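Local atomic coordinates of sugar isomerase (Sinorhizobium meliloti, PDB entry 3QC0), a protein that binds a zinc ion in a TIM barrel of the xylose isomerase-like family and probably interconverts sugars, its substrate not being established. Residues L28-T33 and E262-C267; M147-A150 and V155-L158; H180-P185 and G225-K230; G231-I236 and G243-E248. All coordinates share one frame; numbering follows the deposited sequence.

Contact 1: residues L28-T33 and E262-C267; sequences LKHGIT and EVIATC
The imidazole of His30 lies with one face against the helix 260-274, meeting the Ile264 and Ala265 methyls and the backbone N of Ala265. Ile264 CG2 sits over that face, 4.0 Å from the ring centroid and 29° off the normal, a CH-pi contact. Nearer the far end of the ring, His30 CE1 touches Ala265 CB at 3.6 Å, and the backbone N of Ala265 also lies over the face. The polar end is held by a hydrogen bond from His30 NE2 to Asp261 OD1, which fixes how the ring is turned. With an alanine here, Asp261 would probably lose this partner and a gap would open over the Ile264 methyl. That methyl does double duty: Ile32 CD1 presses on CG2 of Ile264 at 3.5 Å, closer than ordinary van der Waals contact. CG2 of Ile264 stands anti to its own backbone N (CG1 at chi1 -60°), and this turns the methyl toward both partners. Gly31, at positive phi, closes a Schellman motif that ends helix 20-29, after which Ile32 also points toward Ile264. The contact thus joins the first and last helices around the barrel, with Ile32 and Ile264 both resting on Ile9 of strand 7-10.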
loop_
_atom_site.group_PDB
_atom_site.type_symbol
_atom_site.label_atom_id
_atom_site.label_comp_id
_atom_site.label_asym_id
_atom_site.label_seq_id
_atom_site.Cartn_x
_atom_site.Cartn_y
_atom_site.Cartn_z
ATOM N N LEU A 28 18.790 -26.266 -11.437
ATOM C CA LEU A 28 18.989 -27.721 -11.349
ATOM C C LEU A 28 20.314 -28.101 -10.648
ATOM O O LEU A 28 20.343 -29.079 -9.882
ATOM C CB LEU A 28 18.949 -28.355 -12.743
ATOM C CG LEU A 28 17.580 -28.410 -13.426
ATOM C CD1 LEU A 28 17.750 -28.870 -14.899
ATOM C CD2 LEU A 28 16.602 -29.316 -12.669
ATOM N N LYS A 29 21.359 -27.297 -10.880
ATOM C CA LYS A 29 22.662 -27.449 -10.172
ATOM C C LYS A 29 22.476 -27.358 -8.644
ATOM O O LYS A 29 23.269 -27.913 -7.885
ATOM C CB LYS A 29 23.684 -26.361 -10.603
ATOM C CG LYS A 29 24.339 -26.480 -12.032
ATOM C CD LYS A 29 25.219 -25.217 -12.364
ATOM C CE LYS A 29 26.109 -25.413 -13.595
ATOM N NZ LYS A 29 26.917 -24.233 -14.084
ATOM N N HIS A 30 21.444 -26.627 -8.195
ATOM C CA HIS A 30 21.159 -26.528 -6.760
ATOM C C HIS A 30 20.021 -27.413 -6.276
ATOM O O HIS A 30 19.514 -27.215 -5.167
ATOM C CB HIS A 30 20.844 -25.080 -6.385
ATOM C CG HIS A 30 22.019 -24.167 -6.450
ATOM N ND1 HIS A 30 22.813 -23.915 -5.353
ATOM C CD2 HIS A 30 22.516 -23.412 -7.459
ATOM C CE1 HIS A 30 23.753 -23.049 -5.686
ATOM N NE2 HIS A 30 23.598 -22.728 -6.958
ATOM N N GLY A 31 19.579 -28.358 -7.095
ATOM C CA GLY A 31 18.521 -29.267 -6.648
ATOM C C GLY A 31 17.113 -28.684 -6.740
ATOM O O GLY A 31 16.175 -29.198 -6.099
ATOM N N ILE A 32 16.971 -27.608 -7.515
ATOM C CA ILE A 32 15.660 -26.931 -7.617
ATOM C C ILE A 32 14.993 -27.422 -8.898
ATOM O O ILE A 32 15.580 -27.312 -9.988
ATOM C CB ILE A 32 15.786 -25.387 -7.545
ATOM C CG1 ILE A 32 16.254 -24.957 -6.148
ATOM C CG2 ILE A 32 14.451 -24.702 -7.882
ATOM C CD1 ILE A 32 16.906 -23.588 -6.136
ATOM N N THR A 33 13.796 -27.998 -8.765
ATOM C CA THR A 33 13.057 -28.499 -9.937
ATOM C C THR A 33 11.736 -27.786 -10.235
ATOM O O THR A 33 10.860 -28.330 -10.937
ATOM C CB THR A 33 12.770 -30.014 -9.807
ATOM O OG1 THR A 33 12.024 -30.259 -8.608
ATOM C CG2 THR A 33 14.085 -30.835 -9.799
ATOM N N GLU A 262 25.490 -17.522 -6.622
ATOM C CA GLU A 262 25.412 -17.067 -5.242
ATOM C C GLU A 262 23.965 -16.717 -4.876
ATOM O O GLU A 262 23.511 -17.010 -3.759
ATOM C CB GLU A 262 26.297 -15.859 -5.023
ATOM C CG GLU A 262 26.476 -15.571 -3.532
ATOM C CD GLU A 262 26.949 -14.176 -3.248
ATOM O OE1 GLU A 262 27.154 -13.384 -4.209
ATOM O OE2 GLU A 262 27.102 -13.866 -2.042
ATOM N N VAL A 263 23.243 -16.107 -5.812
ATOM C CA VAL A 263 21.843 -15.715 -5.496
ATOM C C VAL A 263 21.032 -16.961 -5.167
ATOM O O VAL A 263 20.365 -17.019 -4.145
ATOM C CB VAL A 263 21.190 -14.972 -6.642
ATOM C CG1 VAL A 263 19.727 -14.613 -6.291
ATOM C CG2 VAL A 263 21.970 -13.713 -6.991
ATOM N N ILE A 264 21.129 -17.992 -6.015
ATOM C CA ILE A 264 20.316 -19.192 -5.824
ATOM C C ILE A 264 20.758 -19.995 -4.591
ATOM O O ILE A 264 19.919 -20.521 -3.834
ATOM C CB ILE A 264 20.298 -20.095 -7.074
ATOM C CG1 ILE A 264 19.736 -19.345 -8.272
ATOM C CG2 ILE A 264 19.508 -21.356 -6.791
ATOM C CD1 ILE A 264 18.312 -18.768 -8.074
ATOM N N ALA A 265 22.072 -20.069 -4.371
ATOM C CA ALA A 265 22.586 -20.626 -3.129
ATOM C C ALA A 265 21.993 -19.935 -1.908
ATOM O O ALA A 265 21.574 -20.622 -0.950
ATOM C CB ALA A 265 24.142 -20.538 -3.086
ATOM N N THR A 266 21.940 -18.594 -1.948
ATOM C CA THR A 266 21.399 -17.812 -0.822
ATOM C C THR A 266 19.897 -18.072 -0.717
ATOM O O THR A 266 19.399 -18.269 0.402
ATOM C CB THR A 266 21.721 -16.319 -0.986
ATOM O OG1 THR A 266 23.159 -16.158 -1.146
ATOM C CG2 THR A 266 21.187 -15.468 0.191
ATOM N N CYS A 267 19.169 -18.132 -1.841
ATOM C CA CYS A 267 17.746 -18.499 -1.760
ATOM C C CYS A 267 17.550 -19.826 -1.069
ATOM O O CYS A 267 16.653 -19.969 -0.281
ATOM C CB CYS A 267 17.017 -18.567 -3.106
ATOM S SG CYS A 267 16.974 -17.067 -4.027
#

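Contact 2: residues M147-A150 and V155-L158; sequences MYAA and VNTL
Asn156 meets Ala149 through its carboxamide, across a short loop that leads from strand 139-141 toward helix 158-168. Residues 155-158 begin with Val155, whose side chain points away from Ala149 and packs on Ala161 and Ile164 of helix 158-168. Asn156 comes next and makes the contact. Its CG lies anti to the carbonyl carbon (chi1 -59°), which sends the amide group across to the other segment. There OD1 of Asn156 approaches Ala149 CB at 3.4 Å, while ND2 of Asn156 lies 3.7 Å from Ala149 CA, so both ends of the amide rest against one small residue. Thr157 follows as the N-cap of helix 158-168, its OG1 bonded to the backbone N of Gln160, and Leu158 begins the helix, packing on Leu187 and Ile191 of helix 187-196. Ala149 also packs on Trp183 of the second subunit, so the loop takes part in the dimer interface. Between the segments there is only van der Waals packing. Three hydrogen bonds, from ND2 of Asn156 to the loop carbonyls of Ala153 and Leu144 and to OD1 from Arg118 NH2 of helix 114-135, fix the rotation of the buried amide, so its atoms can lie against a methyl without a polar atom left wanting.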
loop_
_atom_site.group_PDB
_atom_site.type_symbol
_atom_site.label_atom_id
_atom_site.label_comp_id
_atom_site.label_asym_id
_atom_site.label_seq_id
_atom_site.Cartn_x
_atom_site.Cartn_y
_atom_site.Cartn_z
HETATM N N MSE A 147 0.549 0.198 -3.398
HETATM C CA MSE A 147 1.322 1.220 -4.088
HETATM C C MSE A 147 1.294 1.088 -5.596
HETATM O O MSE A 147 1.618 2.055 -6.284
HETATM C CB MSE A 147 2.775 1.312 -3.593
HETATM C CG MSE A 147 3.588 0.137 -3.868
HETATM SE SE MSE A 147 5.343 0.403 -2.864
HETATM C CE MSE A 147 5.800 -1.442 -2.891
ATOM N N TYR A 148 0.866 -0.096 -6.093
ATOM C CA TYR A 148 0.749 -0.352 -7.516
ATOM C C TYR A 148 -0.637 -0.086 -8.105
ATOM O O TYR A 148 -0.877 -0.323 -9.304
ATOM C CB TYR A 148 1.118 -1.824 -7.782
ATOM C CG TYR A 148 2.525 -2.176 -7.286
ATOM C CD1 TYR A 148 3.635 -1.410 -7.647
ATOM C CD2 TYR A 148 2.753 -3.263 -6.474
ATOM C CE1 TYR A 148 4.915 -1.726 -7.192
ATOM C CE2 TYR A 148 4.016 -3.592 -6.030
ATOM C CZ TYR A 148 5.104 -2.808 -6.353
ATOM O OH TYR A 148 6.380 -3.191 -5.918
ATOM N N ALA A 149 -1.582 0.374 -7.282
ATOM C CA ALA A 149 -2.986 0.468 -7.666
ATOM C C ALA A 149 -3.250 1.271 -8.918
ATOM O O ALA A 149 -4.147 0.947 -9.682
ATOM C CB ALA A 149 -3.862 0.995 -6.485
ATOM N N ALA A 150 -2.559 2.408 -9.069
ATOM C CA ALA A 150 -2.912 3.338 -10.141
ATOM C C ALA A 150 -2.458 2.893 -11.508
ATOM O O ALA A 150 -3.105 3.207 -12.488
ATOM C CB ALA A 150 -2.352 4.756 -9.867
ATOM N N VAL A 155 -6.228 -4.625 -8.299
ATOM C CA VAL A 155 -6.676 -5.656 -7.330
ATOM C C VAL A 155 -5.577 -5.624 -6.270
ATOM O O VAL A 155 -4.427 -5.954 -6.546
ATOM C CB VAL A 155 -6.831 -7.048 -7.908
ATOM C CG1 VAL A 155 -7.186 -8.066 -6.766
ATOM C CG2 VAL A 155 -7.901 -7.046 -9.028
ATOM N N ASN A 156 -5.942 -5.084 -5.094
ATOM C CA ASN A 156 -4.974 -4.693 -4.083
ATOM C C ASN A 156 -5.093 -5.306 -2.707
ATOM O O ASN A 156 -4.287 -4.972 -1.831
ATOM C CB ASN A 156 -5.001 -3.173 -3.957
ATOM C CG ASN A 156 -4.666 -2.513 -5.267
ATOM O OD1 ASN A 156 -5.529 -1.910 -5.909
ATOM N ND2 ASN A 156 -3.411 -2.699 -5.722
ATOM N N THR A 157 -6.098 -6.162 -2.476
ATOM C CA THR A 157 -6.190 -6.900 -1.212
ATOM C C THR A 157 -6.573 -8.346 -1.516
ATOM O O THR A 157 -7.258 -8.636 -2.520
ATOM C CB THR A 157 -7.197 -6.296 -0.219
ATOM O OG1 THR A 157 -8.535 -6.563 -0.669
ATOM C CG2 THR A 157 -6.881 -4.768 0.036
ATOM N N LEU A 158 -6.123 -9.251 -0.665
ATOM C CA LEU A 158 -6.524 -10.640 -0.816
ATOM C C LEU A 158 -8.045 -10.778 -0.695
ATOM O O LEU A 158 -8.641 -11.572 -1.431
ATOM C CB LEU A 158 -5.789 -11.499 0.195
ATOM C CG LEU A 158 -6.059 -12.995 0.171
ATOM C CD1 LEU A 158 -5.767 -13.613 -1.205
ATOM C CD2 LEU A 158 -5.182 -13.653 1.280
#

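Contact 3: residues H180-P185 and G225-K230; sequences HVWWDP and GVIDLK
Ile227 lies over the five-membered ring of the Trp182 indole. CG of Trp182 sits between its backbone N and carbonyl carbon (chi1 72°), a crowded position that stands the ring up as a wall in front of segment 225-230. Ile227 has its chain extended beyond CG1, and both CG1 and CD1 lie 3.7 Å from Trp182 CG. The CG1 carbon is 4.1 Å from the centroid of the five-membered ring and 25° off its normal, a CH-pi contact over the face. At the far end of the indole, Val226 CG2 reaches over the same face and comes within 4.1 Å of Trp182 CH2. The opposite face is backed by Trp183 CB, so the ring is held between its own neighbour in sequence and the incoming loop. The Trp183 indole donates from NE1 to the oxygen of His180 at 2.8 Å; the donor stands above the carbonyl plane, 46° out of it. Asp184 N bonds back to Val181 O at 3.0 Å, closing a type I turn from Val181 to Asp184. Trp182 also packs on Ala150 of the second subunit, and Val226 on Leu107 there. Across the two segments the chemistry is entirely apolar: no hydrogen bond crosses between them, so shape and dispersion hold the pair, and the polar bonds lie elsewhere, Ile227 N for instance being bound to Asp207 OD1.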
loop_
_atom_site.group_PDB
_atom_site.type_symbol
_atom_site.label_atom_id
_atom_site.label_comp_id
_atom_site.label_asym_id
_atom_site.label_seq_id
_atom_site.Cartn_x
_atom_site.Cartn_y
_atom_site.Cartn_z
ATOM N N HIS A 180 3.124 -8.321 -1.442
ATOM C CA HIS A 180 1.930 -7.565 -1.751
ATOM C C HIS A 180 0.920 -7.555 -0.612
ATOM O O HIS A 180 0.049 -6.659 -0.576
ATOM C CB HIS A 180 1.258 -8.154 -2.995
ATOM C CG HIS A 180 2.120 -8.091 -4.209
ATOM N ND1 HIS A 180 2.842 -6.961 -4.534
ATOM C CD2 HIS A 180 2.369 -9.004 -5.187
ATOM C CE1 HIS A 180 3.528 -7.199 -5.644
ATOM N NE2 HIS A 180 3.252 -8.424 -6.060
ATOM N N VAL A 181 0.972 -8.583 0.257
ATOM C CA VAL A 181 -0.099 -8.788 1.248
ATOM C C VAL A 181 0.319 -8.761 2.722
ATOM O O VAL A 181 -0.570 -8.776 3.578
ATOM C CB VAL A 181 -0.850 -10.167 0.987
ATOM C CG1 VAL A 181 -1.311 -10.304 -0.452
ATOM C CG2 VAL A 181 0.033 -11.396 1.395
ATOM N N TRP A 182 1.622 -8.766 3.026
ATOM C CA TRP A 182 2.093 -9.007 4.398
ATOM C C TRP A 182 1.489 -8.012 5.406
ATOM O O TRP A 182 1.291 -8.352 6.564
ATOM C CB TRP A 182 3.613 -8.952 4.501
ATOM C CG TRP A 182 4.167 -7.592 4.378
ATOM C CD1 TRP A 182 4.422 -6.907 3.247
ATOM C CD2 TRP A 182 4.451 -6.698 5.470
ATOM N NE1 TRP A 182 4.876 -5.637 3.555
ATOM C CE2 TRP A 182 4.910 -5.498 4.921
ATOM C CE3 TRP A 182 4.404 -6.845 6.834
ATOM C CZ2 TRP A 182 5.299 -4.403 5.719
ATOM C CZ3 TRP A 182 4.750 -5.782 7.632
ATOM C CH2 TRP A 182 5.208 -4.554 7.071
ATOM N N TRP A 183 1.257 -6.788 4.942
ATOM C CA TRP A 183 0.798 -5.652 5.752
ATOM C C TRP A 183 -0.676 -5.694 6.085
ATOM O O TRP A 183 -1.160 -4.950 6.921
ATOM C CB TRP A 183 1.137 -4.321 4.963
ATOM C CG TRP A 183 0.370 -4.335 3.713
ATOM C CD1 TRP A 183 0.782 -4.882 2.521
ATOM C CD2 TRP A 183 -1.005 -3.988 3.526
ATOM N NE1 TRP A 183 -0.230 -4.871 1.620
ATOM C CE2 TRP A 183 -1.348 -4.353 2.204
ATOM C CE3 TRP A 183 -1.988 -3.369 4.336
ATOM C CZ2 TRP A 183 -2.609 -4.152 1.676
ATOM C CZ3 TRP A 183 -3.239 -3.183 3.807
ATOM C CH2 TRP A 183 -3.545 -3.574 2.496
ATOM N N ASP A 184 -1.448 -6.544 5.396
ATOM C CA ASP A 184 -2.897 -6.452 5.463
ATOM C C ASP A 184 -3.390 -6.847 6.857
ATOM O O ASP A 184 -3.155 -7.960 7.308
ATOM C CB ASP A 184 -3.514 -7.358 4.389
ATOM C CG ASP A 184 -5.025 -7.194 4.240
ATOM O OD1 ASP A 184 -5.725 -6.848 5.198
ATOM O OD2 ASP A 184 -5.518 -7.419 3.111
ATOM N N PRO A 185 -4.096 -5.931 7.552
ATOM C CA PRO A 185 -4.508 -6.258 8.906
ATOM C C PRO A 185 -5.449 -7.444 8.973
ATOM O O PRO A 185 -5.548 -8.034 10.048
ATOM C CB PRO A 185 -5.117 -4.938 9.440
ATOM C CG PRO A 185 -5.330 -4.114 8.377
ATOM C CD PRO A 185 -4.438 -4.549 7.205
ATOM N N GLY A 225 14.476 -8.761 5.693
ATOM C CA GLY A 225 13.435 -7.771 6.016
ATOM C C GLY A 225 12.607 -8.172 7.223
ATOM O O GLY A 225 13.070 -8.895 8.096
ATOM N N VAL A 226 11.356 -7.693 7.253
ATOM C CA VAL A 226 10.501 -7.737 8.431
ATOM C C VAL A 226 9.287 -8.626 8.333
ATOM O O VAL A 226 8.480 -8.665 9.271
ATOM C CB VAL A 226 10.019 -6.319 8.796
ATOM C CG1 VAL A 226 11.214 -5.431 9.069
ATOM C CG2 VAL A 226 9.055 -5.771 7.740
ATOM N N ILE A 227 9.100 -9.328 7.228
ATOM C CA ILE A 227 7.908 -10.153 7.081
ATOM C C ILE A 227 8.004 -11.400 7.931
ATOM O O ILE A 227 9.031 -12.057 7.969
ATOM C CB ILE A 227 7.652 -10.553 5.601
ATOM C CG1 ILE A 227 7.450 -9.290 4.732
ATOM C CG2 ILE A 227 6.450 -11.507 5.497
ATOM C CD1 ILE A 227 7.139 -9.564 3.271
ATOM N N ASP A 228 6.923 -11.729 8.616
ATOM C CA ASP A 228 6.830 -12.982 9.366
ATOM C C ASP A 228 6.533 -14.100 8.378
ATOM O O ASP A 228 5.394 -14.595 8.304
ATOM C CB ASP A 228 5.742 -12.821 10.420
ATOM C CG ASP A 228 5.507 -14.064 11.277
ATOM O OD1 ASP A 228 6.257 -15.057 11.183
ATOM O OD2 ASP A 228 4.516 -14.046 12.085
ATOM N N LEU A 229 7.573 -14.469 7.598
ATOM C CA LEU A 229 7.446 -15.480 6.539
ATOM C C LEU A 229 6.960 -16.801 7.125
ATOM O O LEU A 229 6.049 -17.445 6.575
ATOM C CB LEU A 229 8.767 -15.634 5.784
ATOM C CG LEU A 229 9.193 -14.418 4.968
ATOM C CD1 LEU A 229 10.678 -14.500 4.535
ATOM C CD2 LEU A 229 8.240 -14.208 3.756
ATOM N N LYS A 230 7.549 -17.200 8.243
ATOM C CA LYS A 230 7.194 -18.446 8.916
ATOM C C LYS A 230 5.709 -18.467 9.255
ATOM O O LYS A 230 5.012 -19.436 8.989
ATOM C CB LYS A 230 8.064 -18.606 10.175
ATOM C CG LYS A 230 7.821 -19.787 11.102
ATOM C CD LYS A 230 8.529 -19.528 12.516
ATOM C CE LYS A 230 9.032 -20.788 13.248
ATOM N NZ LYS A 230 10.084 -20.514 14.339
#

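Contact 4: residues G231-I236 and G243-E248; sequences GIRRRI and GAQEVE
Arg233 leaves its helix with CG anti to the backbone N (chi1 178°), then bends at chi2 (67°) and runs extended, which carries the guanidinium over to Gly243 and Gln245. This is the helix-to-strand half of a beta-alpha-beta unit in the TIM barrel, helix 229-238 packing back on strand 245-247, the last of the eight. The oxygen of Gly243 sits at the edge of the guanidinium, near its plane, and is gripped twice: NH2 of Arg233 bonds to it at 2.8 Å, and NH1 makes a weak bond at 3.0 Å. Gln245 CG lies over one face, 3.4 Å from Arg233 NH1; its amide, turned only 14° from the guanidinium plane, is shifted toward CD and NE, with Gln245 NE2 3.5 Å from Arg233 CD. The charge has further partners in Glu237, which forms a salt bridge to NE, and in His203, hydrogen-bonded to NH1. A methionine in its place would probably leave the Gly243 carbonyl without these two N-H groups and the Glu237 carboxylate without its mate. Arg233 thus ties the helix to the chain just before strand 245-247. Past the strand the chain reaches Glu248, a zinc ligand with Glu142, Asp177 and His204. There it is OE1 of Glu248 that binds the zinc ion.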
loop_
_atom_site.group_PDB
_atom_site.type_symbol
_atom_site.label_atom_id
_atom_site.label_comp_id
_atom_site.label_asym_id
_atom_site.label_seq_id
_atom_site.Cartn_x
_atom_site.Cartn_y
_atom_site.Cartn_z
ATOM N N GLY A 231 5.219 -17.375 9.846
ATOM C CA GLY A 231 3.817 -17.278 10.223
ATOM C C GLY A 231 2.836 -17.326 9.053
ATOM O O GLY A 231 1.810 -17.997 9.099
ATOM N N ILE A 232 3.149 -16.602 7.991
ATOM C CA ILE A 232 2.314 -16.608 6.811
ATOM C C ILE A 232 2.270 -18.051 6.239
ATOM O O ILE A 232 1.196 -18.555 5.901
ATOM C CB ILE A 232 2.802 -15.591 5.755
ATOM C CG1 ILE A 232 2.578 -14.136 6.257
ATOM C CG2 ILE A 232 2.124 -15.825 4.394
ATOM C CD1 ILE A 232 3.167 -13.062 5.340
ATOM N N ARG A 233 3.435 -18.693 6.128
ATOM C CA ARG A 233 3.491 -20.045 5.538
ATOM C C ARG A 233 2.709 -21.012 6.395
ATOM O O ARG A 233 2.028 -21.872 5.840
ATOM C CB ARG A 233 4.902 -20.530 5.347
ATOM C CG ARG A 233 4.984 -21.960 4.767
ATOM C CD ARG A 233 4.478 -22.049 3.336
ATOM N NE ARG A 233 4.425 -23.452 2.880
ATOM C CZ ARG A 233 4.096 -23.820 1.648
ATOM N NH1 ARG A 233 3.800 -22.919 0.714
ATOM N NH2 ARG A 233 4.049 -25.120 1.342
ATOM N N ARG A 234 2.814 -20.903 7.719
ATOM C CA ARG A 234 2.043 -21.790 8.599
ATOM C C ARG A 234 0.549 -21.614 8.367
ATOM O O ARG A 234 -0.227 -22.580 8.343
ATOM C CB ARG A 234 2.370 -21.572 10.091
ATOM C CG ARG A 234 3.745 -22.060 10.527
ATOM C CD ARG A 234 3.871 -22.079 12.082
ATOM N NE ARG A 234 3.112 -20.968 12.699
ATOM C CZ ARG A 234 3.609 -19.781 13.097
ATOM N NH1 ARG A 234 4.908 -19.494 13.008
ATOM N NH2 ARG A 234 2.789 -18.872 13.612
ATOM N N ARG A 235 0.117 -20.379 8.191
ATOM C CA ARG A 235 -1.278 -20.127 7.901
ATOM C C ARG A 235 -1.703 -20.642 6.522
ATOM O O ARG A 235 -2.802 -21.164 6.368
ATOM C CB ARG A 235 -1.575 -18.623 8.013
ATOM C CG ARG A 235 -1.510 -18.124 9.465
ATOM C CD ARG A 235 -1.800 -16.670 9.508
ATOM N NE ARG A 235 -1.742 -16.144 10.876
ATOM C CZ ARG A 235 -2.649 -16.363 11.817
ATOM N NH1 ARG A 235 -3.726 -17.136 11.587
ATOM N NH2 ARG A 235 -2.466 -15.797 13.026
ATOM N N ILE A 236 -0.838 -20.505 5.519
ATOM C CA ILE A 236 -1.135 -21.040 4.183
ATOM C C ILE A 236 -1.262 -22.592 4.192
ATOM O O ILE A 236 -2.219 -23.159 3.613
ATOM C CB ILE A 236 -0.103 -20.514 3.151
ATOM C CG1 ILE A 236 -0.357 -19.012 2.861
ATOM C CG2 ILE A 236 -0.178 -21.313 1.869
ATOM C CD1 ILE A 236 0.750 -18.358 2.001
ATOM N N GLY A 243 1.896 -26.436 -1.707
ATOM C CA GLY A 243 2.753 -26.241 -2.877
ATOM C C GLY A 243 4.050 -25.517 -2.571
ATOM O O GLY A 243 4.252 -24.967 -1.451
ATOM N N ALA A 244 4.912 -25.453 -3.573
ATOM C CA ALA A 244 6.221 -24.893 -3.403
ATOM C C ALA A 244 6.126 -23.393 -3.143
ATOM O O ALA A 244 5.189 -22.715 -3.587
ATOM C CB ALA A 244 7.083 -25.143 -4.624
ATOM N N GLN A 245 7.118 -22.897 -2.426
ATOM C CA GLN A 245 7.243 -21.474 -2.192
ATOM C C GLN A 245 8.124 -20.940 -3.297
ATOM O O GLN A 245 9.227 -21.463 -3.506
ATOM C CB GLN A 245 7.865 -21.211 -0.819
ATOM C CG GLN A 245 7.014 -21.735 0.314
ATOM C CD GLN A 245 7.676 -21.544 1.672
ATOM O OE1 GLN A 245 8.036 -20.431 2.034
ATOM N NE2 GLN A 245 7.839 -22.618 2.418
ATOM N N GLU A 246 7.634 -19.913 -3.994
ATOM C CA GLU A 246 8.265 -19.376 -5.181
ATOM C C GLU A 246 9.002 -18.075 -4.865
ATOM O O GLU A 246 8.356 -17.068 -4.489
ATOM C CB GLU A 246 7.172 -19.153 -6.235
ATOM C CG GLU A 246 7.664 -18.549 -7.540
ATOM C CD GLU A 246 6.527 -18.197 -8.446
ATOM O OE1 GLU A 246 5.671 -19.079 -8.696
ATOM O OE2 GLU A 246 6.477 -17.044 -8.909
ATOM N N VAL A 247 10.322 -18.093 -4.946
ATOM C CA VAL A 247 11.150 -16.933 -4.674
ATOM C C VAL A 247 11.121 -15.933 -5.804
ATOM O O VAL A 247 11.558 -16.185 -6.913
ATOM C CB VAL A 247 12.590 -17.292 -4.396
ATOM C CG1 VAL A 247 13.426 -16.020 -4.168
ATOM C CG2 VAL A 247 12.641 -18.308 -3.225
ATOM N N GLU A 248 10.577 -14.764 -5.503
ATOM C CA GLU A 248 10.417 -13.718 -6.496
ATOM C C GLU A 248 10.982 -12.429 -5.926
ATOM O O GLU A 248 10.370 -11.747 -5.107
ATOM C CB GLU A 248 8.941 -13.549 -6.888
ATOM C CG GLU A 248 8.731 -12.521 -7.975
ATOM C CD GLU A 248 7.294 -12.340 -8.325
ATOM O OE1 GLU A 248 6.462 -12.520 -7.448
ATOM O OE2 GLU A 248 7.003 -12.067 -9.506
#

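Overall arrangement
From the N terminus, helix 20-29 leads into contact 1, whose partner lies 229 residues on in helix 260-274; this closes the barrel's first helix against its last, and the other three contacts all fall within that span. Contact 2 comes next, a tight loop after strand 139-141. Contact 3 then opens at helix 178-181 and closes at the start of helix 229-238, and contact 4 follows at once, joining that helix to strand 245-247. These three run in series. Contacts 3 and 4 meet where Ile227 packs on Ile232, contacts 2 and 3 where Tyr148 meets His180, both also facing the second subunit, and contacts 4 and 1 where Val247 meets Cys267.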